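Local coordinates for Rod shape determining protein RodA (Thermus thermophilus, PDB 6BAR) that probably polymerises lipid-linked disaccharide precursors into the glycan strands of peptidoglycan, as a membrane-embedded glycosyltransferase needed for cell wall elongation, at residues L47-L52 with S338-L343; F17-I22 with L329-Y334; L298-F303 with G347-V352. One frame throughout, in Å; residues are numbered along the deposited sequence.

Following the chain from the N terminus, residues 17-22 on helix 13-30 pair with 329-334, closing interaction 2, the widest loop of the three. Residues 47-52, on the next long helix, 39-56, close interaction 1 with 338-343, and 298-303 on helix 294-319 close interaction 3 with 347-352. Each pair of loops crosses; none nests. Interactions 1 and 3 lie one after the other on the final helix, 336-354, their centres about 16 Å apart. Interaction 2 joins helix 13-30 to the loop leading into that helix and touches interaction 1 by packing, Leu331 against Leu343. Together they tie the first two long helices and helix 294-319 to the C-terminal helix and its entry.

Interaction 1 of 3, residues L47-L52 with S338-L343; sequences LGLGLL and SLIATL. With OLC ((2R)-2,3-dihydroxypropyl (9Z)-octadec-9-enoate), chain C.
Leu339 points at helix 39-56 and lays CD2 against the backbone of Leu47, 3.7 Å from Leu47 N; with CG anti to the backbone N (chi1 -170°), the branch is carried to Leu47. One turn earlier on that helix it also touches Gln43. Ile340 follows at the point of nearest backbone approach, its CA 4.2 Å from the CA of Gly50. With no CB on Gly50 to hold the helices apart, CG1 of Ile340 rests near Gly50 N, and its CD1 reaches the root of Leu49, 3.6 Å from Leu49 CB; the two side chains cross obliquely. This is a glycine-mediated pair of nearly parallel membrane-spanning helices, whose segment axes pass 8.1 Å apart at 16°. Ala341 turns from the pair and sets CB 3.7 Å from C7 of the OLC monoolein chain, whose C3 lies by Ile340 CG2. Thr342, also off the interface, returns OG1 to Ser338 O at 2.7 Å, on the opposite face of that carbonyl from Thr342 N. Leu343 re-enters the contact, its CD1 set into the hollow among Leu47, Gly50 and Leu51, 3.7 Å from Gly50 C and the same from Leu51 CD2. Val19 of helix 13-30 and Leu331 of the preceding loop cover Leu343 from outside the helix pair.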
loop_
_atom_site.group_PDB
_atom_site.type_symbol
_atom_site.label_atom_id
_atom_site.label_comp_id
_atom_site.label_asym_id
_atom_site.label_seq_id
_atom_site.Cartn_x
_atom_site.Cartn_y
_atom_site.Cartn_z
ATOM N N LEU A 47 1.479 -14.231 -7.053
ATOM C CA LEU A 47 0.968 -14.639 -5.744
ATOM C C LEU A 47 1.937 -15.588 -5.060
ATOM O O LEU A 47 2.193 -15.467 -3.857
ATOM C CB LEU A 47 -0.410 -15.298 -5.871
ATOM C CG LEU A 47 -1.023 -15.900 -4.588
ATOM C CD1 LEU A 47 -1.459 -14.833 -3.582
ATOM C CD2 LEU A 47 -2.186 -16.821 -4.921
ATOM N N GLY A 48 2.467 -16.554 -5.810
ATOM C CA GLY A 48 3.472 -17.438 -5.244
ATOM C C GLY A 48 4.657 -16.671 -4.691
ATOM O O GLY A 48 5.066 -16.875 -3.545
ATOM N N LEU A 49 5.219 -15.768 -5.500
ATOM C CA LEU A 49 6.319 -14.922 -5.046
ATOM C C LEU A 49 5.925 -14.090 -3.835
ATOM O O LEU A 49 6.738 -13.877 -2.933
ATOM C CB LEU A 49 6.776 -14.002 -6.172
ATOM C CG LEU A 49 7.421 -14.679 -7.363
ATOM C CD1 LEU A 49 7.721 -13.635 -8.413
ATOM C CD2 LEU A 49 8.686 -15.388 -6.908
ATOM N N GLY A 50 4.687 -13.599 -3.804
ATOM C CA GLY A 50 4.269 -12.733 -2.718
ATOM C C GLY A 50 4.186 -13.479 -1.405
ATOM O O GLY A 50 4.753 -13.050 -0.399
ATOM N N LEU A 51 3.473 -14.607 -1.403
ATOM C CA LEU A 51 3.438 -15.458 -0.219
ATOM C C LEU A 51 4.840 -15.888 0.183
ATOM O O LEU A 51 5.184 -15.868 1.367
ATOM C CB LEU A 51 2.560 -16.684 -0.462
ATOM C CG LEU A 51 1.119 -16.375 -0.865
ATOM C CD1 LEU A 51 0.310 -17.654 -1.019
ATOM C CD2 LEU A 51 0.468 -15.438 0.140
ATOM N N LEU A 52 5.669 -16.266 -0.789
ATOM C CA LEU A 52 7.020 -16.702 -0.467
ATOM C C LEU A 52 7.821 -15.588 0.191
ATOM O O LEU A 52 8.527 -15.824 1.175
ATOM C CB LEU A 52 7.723 -17.189 -1.727
ATOM C CG LEU A 52 9.170 -17.620 -1.512
ATOM C CD1 LEU A 52 9.265 -18.709 -0.447
ATOM C CD2 LEU A 52 9.729 -18.099 -2.830
ATOM N N SER A 338 2.076 -5.020 -7.571
ATOM C CA SER A 338 1.227 -4.523 -6.492
ATOM C C SER A 338 0.837 -5.649 -5.548
ATOM O O SER A 338 0.870 -5.483 -4.325
ATOM C CB SER A 338 -0.018 -3.847 -7.056
ATOM O OG SER A 338 -0.827 -3.353 -6.000
ATOM N N LEU A 339 0.468 -6.805 -6.100
ATOM C CA LEU A 339 0.177 -7.970 -5.274
ATOM C C LEU A 339 1.366 -8.337 -4.393
ATOM O O LEU A 339 1.228 -8.487 -3.173
ATOM C CB LEU A 339 -0.199 -9.146 -6.165
ATOM C CG LEU A 339 -0.761 -10.335 -5.412
ATOM C CD1 LEU A 339 -2.120 -9.954 -4.851
ATOM C CD2 LEU A 339 -0.865 -11.509 -6.354
ATOM N N ILE A 340 2.544 -8.501 -5.005
ATOM C CA ILE A 340 3.724 -8.898 -4.242
ATOM C C ILE A 340 4.036 -7.872 -3.159
ATOM O O ILE A 340 4.315 -8.232 -2.011
ATOM C CB ILE A 340 4.921 -9.116 -5.182
ATOM C CG1 ILE A 340 4.726 -10.397 -5.992
ATOM C CG2 ILE A 340 6.212 -9.189 -4.388
ATOM C CD1 ILE A 340 5.815 -10.645 -7.011
ATOM N N ALA A 341 3.965 -6.583 -3.494
ATOM C CA ALA A 341 4.317 -5.546 -2.530
ATOM C C ALA A 341 3.291 -5.455 -1.407
ATOM O O ALA A 341 3.654 -5.227 -0.247
ATOM C CB ALA A 341 4.452 -4.202 -3.234
ATOM N N THR A 342 2.005 -5.618 -1.726
ATOM C CA THR A 342 0.991 -5.617 -0.679
ATOM C C THR A 342 1.176 -6.805 0.247
ATOM O O THR A 342 1.045 -6.677 1.469
ATOM C CB THR A 342 -0.414 -5.636 -1.284
ATOM O OG1 THR A 342 -0.541 -4.579 -2.241
ATOM C CG2 THR A 342 -1.459 -5.445 -0.192
ATOM N N LEU A 343 1.496 -7.970 -0.315
ATOM C CA LEU A 343 1.760 -9.132 0.521
ATOM C C LEU A 343 2.986 -8.918 1.401
ATOM O O LEU A 343 2.986 -9.298 2.575
ATOM C CB LEU A 343 1.928 -10.368 -0.356
ATOM C CG LEU A 343 0.608 -10.794 -0.972
ATOM C CD1 LEU A 343 0.769 -12.162 -1.581
ATOM C CD2 LEU A 343 -0.505 -10.788 0.069
HETATM C C10 OLC C . 9.606 -4.498 0.094
HETATM C C9 OLC C . 8.615 -4.713 -0.795
HETATM C C8 OLC C . 8.725 -4.174 -2.206
HETATM C C24 OLC C . 6.499 -10.092 -12.126
HETATM C C7 OLC C . 8.036 -5.117 -3.173
HETATM C C6 OLC C . 8.613 -4.934 -4.562
HETATM C C5 OLC C . 7.516 -4.664 -5.568
HETATM C C4 OLC C . 7.911 -5.239 -6.913
HETATM C C3 OLC C . 8.179 -6.726 -6.782
HETATM C C2 OLC C . 7.993 -7.402 -8.127
HETATM C C21 OLC C . 8.054 -9.126 -10.433
HETATM C C1 OLC C . 9.102 -8.397 -8.411
HETATM C C22 OLC C . 7.497 -10.404 -11.032
HETATM O O19 OLC C . 10.178 -8.297 -7.850
HETATM O O25 OLC C . 5.502 -11.091 -12.160
HETATM O O23 OLC C . 8.546 -11.174 -11.571
HETATM O O20 OLC C . 8.885 -9.444 -9.330
#

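Interaction 2 of 3, residues F17-I22 with L329-Y334; sequences FLVAAI and LPLFSY
Leu331 is the bump of this contact, pushed from the loop into the hollow between Val19 and Ile22, which lie three residues apart on helix 13-30. Its forked tip straddles one methyl: Val19 CG1 is 3.8 Å from Leu331 CD1 and about as near to CD2, the side chains crossing at roughly a right angle. Lower down, Ile22 CG2 comes up beside the stem, 4.1 Å from Leu331 CB. That methyl stands anti to the backbone N of Ile22 and also lies close to Phe332 CB. The Phe332 ring presents its edge to the helix backbone, Ile22 O lying near the ring plane 4.0 Å from CD1. Trp261 meets the same ring edge-to-face, and Tyr277, on helix 266-288, hydrogen-bonds Pro330 O. Helix 336-354 covers the tip, Thr342 touching Leu331 and Leu346 touching Val19. The backbone turn carries the leucine toward the helix: Leu329 O takes Phe332 N at 3.1 Å and Ser333 N at 2.8 Å, and Leu331 has a positive phi of 72°. Leu329 to Phe332 thus form a type II beta turn with Pro330 and Leu331 at its corners, in the loop leading into the last membrane helix.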
loop_
_atom_site.group_PDB
_atom_site.type_symbol
_atom_site.label_atom_id
_atom_site.label_comp_id
_atom_site.label_asym_id
_atom_site.label_seq_id
_atom_site.Cartn_x
_atom_site.Cartn_y
_atom_site.Cartn_z
ATOM N N PHE A 17 -7.015 -14.393 7.265
ATOM C CA PHE A 17 -8.188 -14.835 6.509
ATOM C C PHE A 17 -8.758 -13.707 5.661
ATOM O O PHE A 17 -9.247 -13.945 4.554
ATOM C CB PHE A 17 -9.280 -15.388 7.429
ATOM C CG PHE A 17 -10.621 -15.573 6.740
ATOM C CD1 PHE A 17 -10.830 -16.637 5.868
ATOM C CD2 PHE A 17 -11.665 -14.678 6.959
ATOM C CE1 PHE A 17 -12.054 -16.807 5.228
ATOM C CE2 PHE A 17 -12.894 -14.842 6.325
ATOM C CZ PHE A 17 -13.087 -15.909 5.459
ATOM N N LEU A 18 -8.706 -12.471 6.163
ATOM C CA LEU A 18 -9.217 -11.342 5.386
ATOM C C LEU A 18 -8.399 -11.130 4.111
ATOM O O LEU A 18 -8.956 -10.976 3.009
ATOM C CB LEU A 18 -9.226 -10.077 6.246
ATOM C CG LEU A 18 -10.137 -10.053 7.480
ATOM C CD1 LEU A 18 -10.141 -8.677 8.146
ATOM C CD2 LEU A 18 -11.556 -10.482 7.138
ATOM N N VAL A 19 -7.069 -11.107 4.245
ATOM C CA VAL A 19 -6.212 -10.959 3.070
ATOM C C VAL A 19 -6.464 -12.097 2.088
ATOM O O VAL A 19 -6.619 -11.870 0.881
ATOM C CB VAL A 19 -4.732 -10.880 3.483
ATOM C CG1 VAL A 19 -3.826 -10.949 2.257
ATOM C CG2 VAL A 19 -4.474 -9.603 4.255
ATOM N N ALA A 20 -6.540 -13.333 2.593
ATOM C CA ALA A 20 -6.760 -14.482 1.713
ATOM C C ALA A 20 -8.112 -14.409 1.008
ATOM O O ALA A 20 -8.236 -14.824 -0.151
ATOM C CB ALA A 20 -6.640 -15.784 2.507
ATOM N N ALA A 21 -9.130 -13.860 1.675
ATOM C CA ALA A 21 -10.463 -13.785 1.082
ATOM C C ALA A 21 -10.517 -12.746 -0.033
ATOM O O ALA A 21 -11.072 -12.997 -1.116
ATOM C CB ALA A 21 -11.489 -13.465 2.169
ATOM N N ILE A 22 -9.933 -11.569 0.212
ATOM C CA ILE A 22 -9.868 -10.562 -0.846
ATOM C C ILE A 22 -9.048 -11.078 -2.028
ATOM O O ILE A 22 -9.430 -10.892 -3.191
ATOM C CB ILE A 22 -9.322 -9.235 -0.283
ATOM C CG1 ILE A 22 -10.204 -8.780 0.886
ATOM C CG2 ILE A 22 -9.284 -8.157 -1.360
ATOM C CD1 ILE A 22 -9.895 -7.395 1.415
ATOM N N LEU A 329 -6.553 -1.538 -7.115
ATOM C CA LEU A 329 -7.214 -1.999 -5.911
ATOM C C LEU A 329 -6.332 -3.052 -5.255
ATOM O O LEU A 329 -6.087 -4.100 -5.862
ATOM C CB LEU A 329 -8.578 -2.573 -6.249
ATOM C CG LEU A 329 -9.591 -2.562 -5.117
ATOM C CD1 LEU A 329 -9.749 -1.148 -4.592
ATOM C CD2 LEU A 329 -10.905 -3.089 -5.638
ATOM N N PRO A 330 -5.824 -2.813 -4.047
ATOM C CA PRO A 330 -4.819 -3.721 -3.472
ATOM C C PRO A 330 -5.360 -5.130 -3.246
ATOM O O PRO A 330 -6.475 -5.316 -2.753
ATOM C CB PRO A 330 -4.441 -3.036 -2.151
ATOM C CG PRO A 330 -5.548 -2.048 -1.877
ATOM C CD PRO A 330 -6.040 -1.618 -3.217
ATOM N N LEU A 331 -4.543 -6.124 -3.628
ATOM C CA LEU A 331 -4.831 -7.554 -3.499
ATOM C C LEU A 331 -5.901 -8.031 -4.476
ATOM O O LEU A 331 -6.088 -9.241 -4.652
ATOM C CB LEU A 331 -5.261 -7.911 -2.065
ATOM C CG LEU A 331 -4.292 -7.689 -0.899
ATOM C CD1 LEU A 331 -5.024 -7.837 0.424
ATOM C CD2 LEU A 331 -3.131 -8.663 -0.983
ATOM N N PHE A 332 -6.602 -7.101 -5.126
ATOM C CA PHE A 332 -7.750 -7.420 -5.969
ATOM C C PHE A 332 -7.516 -7.134 -7.444
ATOM O O PHE A 332 -7.779 -7.994 -8.293
ATOM C CB PHE A 332 -8.984 -6.644 -5.488
ATOM C CG PHE A 332 -10.257 -7.041 -6.182
ATOM C CD1 PHE A 332 -10.935 -8.187 -5.800
ATOM C CD2 PHE A 332 -10.779 -6.268 -7.214
ATOM C CE1 PHE A 332 -12.104 -8.561 -6.435
ATOM C CE2 PHE A 332 -11.951 -6.632 -7.853
ATOM C CZ PHE A 332 -12.615 -7.782 -7.463
ATOM N N SER A 333 -7.048 -5.938 -7.784
ATOM C CA SER A 333 -6.861 -5.593 -9.184
ATOM C C SER A 333 -5.645 -6.315 -9.760
ATOM O O SER A 333 -4.785 -6.825 -9.033
ATOM C CB SER A 333 -6.705 -4.080 -9.348
ATOM O OG SER A 333 -6.616 -3.724 -10.718
ATOM N N TYR A 334 -5.584 -6.350 -11.090
ATOM C CA TYR A 334 -4.507 -7.045 -11.785
ATOM C C TYR A 334 -3.197 -6.277 -11.662
ATOM O O TYR A 334 -3.169 -5.047 -11.749
ATOM C CB TYR A 334 -4.858 -7.235 -13.264
ATOM C CG TYR A 334 -3.705 -7.776 -14.074
ATOM C CD1 TYR A 334 -3.389 -9.128 -14.046
ATOM C CD2 TYR A 334 -2.917 -6.933 -14.843
ATOM C CE1 TYR A 334 -2.327 -9.630 -14.772
ATOM C CE2 TYR A 334 -1.851 -7.423 -15.570
ATOM C CZ TYR A 334 -1.563 -8.774 -15.531
ATOM O OH TYR A 334 -0.505 -9.269 -16.257
#

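Interaction 3 of 3, residues L298-F303 with G347-V352; sequences LFLSGF and GLVLLV
Gly347 O, on the helix whose Val349 and Val352 meet Leu300 and Phe299, takes two hydrogen bonds, one from Leu351 N at 2.9 Å and one from NE2 of Gln58, in a loop. The contact itself is wholly apolar. Leu300 meets two valines: its CG lies by the Val349 methyl CG2, at 3.4 Å, and its CD1 by the Val352 methyl CG2, at 3.5 Å. The leucine and Val352 slide past each other in opposite directions. Val349 has CG2 anti to its backbone N, which directs that methyl to the leucine branch point. In Val352 it is CG2 that stands between N and the carbonyl carbon, the crowded position, where it faces both Leu300 and Phe299. In Phe299, chi1 173° sets CG anti to the backbone N, and the ring reaches the other helix. The ring edge meets Val352 CG2, 4.0 Å from CD2, and Leu348 CB, 4.3 Å from CZ, while Val349 CA lies obliquely by CE2. Leu115, Leu116 and Ala119 of helix 106-121, together with Phe66, also pack on Phe299, while Leu65 touches Leu348 and Val352. An alanine in place of Leu300 would probably leave Val349 CG2 without its leucine partner and Val352 CG2 with Phe299 alone of the two, opening a gap there. The segments run roughly antiparallel at 150°, their axes 10.6 Å apart, a spacing bridged by these side chains. Helices 294-319 and 336-354, successive in the chain, therefore meet here through apolar side chains and a ring, so the cohesion rests on shape and burial, while the carbonyl of Gly347 is satisfied by its own helix and Gln58.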
loop_
_atom_site.group_PDB
_atom_site.type_symbol
_atom_site.label_atom_id
_atom_site.label_comp_id
_atom_site.label_asym_id
_atom_site.label_seq_id
_atom_site.Cartn_x
_atom_site.Cartn_y
_atom_site.Cartn_z
ATOM N N LEU A 298 2.270 3.775 15.112
ATOM C CA LEU A 298 2.394 4.672 13.967
ATOM C C LEU A 298 2.559 3.901 12.663
ATOM O O LEU A 298 1.921 4.231 11.661
ATOM C CB LEU A 298 3.568 5.629 14.170
ATOM C CG LEU A 298 3.443 6.612 15.329
ATOM C CD1 LEU A 298 4.601 7.589 15.292
ATOM C CD2 LEU A 298 2.106 7.339 15.284
ATOM N N PHE A 299 3.413 2.878 12.655
ATOM C CA PHE A 299 3.668 2.126 11.430
ATOM C C PHE A 299 2.408 1.412 10.943
ATOM O O PHE A 299 2.032 1.521 9.764
ATOM C CB PHE A 299 4.818 1.142 11.676
ATOM C CG PHE A 299 5.079 0.192 10.541
ATOM C CD1 PHE A 299 5.588 0.643 9.328
ATOM C CD2 PHE A 299 4.845 -1.162 10.697
ATOM C CE1 PHE A 299 5.836 -0.245 8.285
ATOM C CE2 PHE A 299 5.093 -2.055 9.666
ATOM C CZ PHE A 299 5.588 -1.596 8.458
ATOM N N LEU A 300 1.734 0.690 11.843
ATOM C CA LEU A 300 0.500 -0.003 11.479
ATOM C C LEU A 300 -0.557 0.967 10.964
ATOM O O LEU A 300 -1.240 0.681 9.971
ATOM C CB LEU A 300 -0.044 -0.787 12.676
ATOM C CG LEU A 300 0.494 -2.209 12.863
ATOM C CD1 LEU A 300 1.918 -2.202 13.362
ATOM C CD2 LEU A 300 -0.390 -3.061 13.766
ATOM N N SER A 301 -0.710 2.123 11.624
ATOM C CA SER A 301 -1.748 3.058 11.203
ATOM C C SER A 301 -1.408 3.704 9.865
ATOM O O SER A 301 -2.300 3.917 9.035
ATOM C CB SER A 301 -1.980 4.121 12.277
ATOM O OG SER A 301 -0.791 4.834 12.572
ATOM N N GLY A 302 -0.129 4.019 9.632
ATOM C CA GLY A 302 0.271 4.535 8.330
ATOM C C GLY A 302 -0.007 3.545 7.216
ATOM O O GLY A 302 -0.525 3.914 6.153
ATOM N N PHE A 303 0.308 2.270 7.455
ATOM C CA PHE A 303 0.037 1.241 6.454
ATOM C C PHE A 303 -1.456 1.153 6.143
ATOM O O PHE A 303 -1.864 1.157 4.969
ATOM C CB PHE A 303 0.571 -0.109 6.937
ATOM C CG PHE A 303 0.669 -1.143 5.856
ATOM C CD1 PHE A 303 1.826 -1.266 5.106
ATOM C CD2 PHE A 303 -0.391 -1.993 5.591
ATOM C CE1 PHE A 303 1.921 -2.219 4.107
ATOM C CE2 PHE A 303 -0.300 -2.952 4.595
ATOM C CZ PHE A 303 0.855 -3.065 3.854
ATOM N N GLY A 347 3.100 -8.884 5.377
ATOM C CA GLY A 347 4.005 -9.716 6.159
ATOM C C GLY A 347 4.764 -8.921 7.204
ATOM O O GLY A 347 4.919 -9.361 8.349
ATOM N N LEU A 348 5.252 -7.739 6.824
ATOM C CA LEU A 348 5.893 -6.852 7.791
ATOM C C LEU A 348 4.939 -6.497 8.927
ATOM O O LEU A 348 5.304 -6.564 10.107
ATOM C CB LEU A 348 6.392 -5.583 7.100
ATOM C CG LEU A 348 7.836 -5.552 6.604
ATOM C CD1 LEU A 348 8.171 -6.802 5.813
ATOM C CD2 LEU A 348 8.079 -4.310 5.761
ATOM N N VAL A 349 3.712 -6.094 8.589
ATOM C CA VAL A 349 2.787 -5.704 9.647
ATOM C C VAL A 349 2.480 -6.902 10.548
ATOM O O VAL A 349 2.371 -6.758 11.775
ATOM C CB VAL A 349 1.518 -5.056 9.047
ATOM C CG1 VAL A 349 0.542 -6.080 8.514
ATOM C CG2 VAL A 349 0.829 -4.174 10.066
ATOM N N LEU A 350 2.416 -8.107 9.975
ATOM C CA LEU A 350 2.108 -9.303 10.755
ATOM C C LEU A 350 3.244 -9.657 11.708
ATOM O O LEU A 350 3.002 -10.086 12.847
ATOM C CB LEU A 350 1.829 -10.466 9.803
ATOM C CG LEU A 350 0.607 -11.321 10.095
ATOM C CD1 LEU A 350 -0.631 -10.452 10.094
ATOM C CD2 LEU A 350 0.490 -12.429 9.063
ATOM N N LEU A 351 4.491 -9.492 11.256
ATOM C CA LEU A 351 5.621 -9.766 12.136
ATOM C C LEU A 351 5.776 -8.686 13.198
ATOM O O LEU A 351 6.215 -8.988 14.313
ATOM C CB LEU A 351 6.920 -9.928 11.337
ATOM C CG LEU A 351 7.825 -8.742 11.001
ATOM C CD1 LEU A 351 8.808 -8.421 12.125
ATOM C CD2 LEU A 351 8.574 -8.995 9.693
ATOM N N VAL A 352 5.431 -7.430 12.900
ATOM C CA VAL A 352 5.525 -6.455 13.981
ATOM C C VAL A 352 4.389 -6.644 14.976
ATOM O O VAL A 352 4.539 -6.284 16.150
ATOM C CB VAL A 352 5.579 -4.988 13.498
ATOM C CG1 VAL A 352 6.832 -4.740 12.677
ATOM C CG2 VAL A 352 4.346 -4.612 12.733
#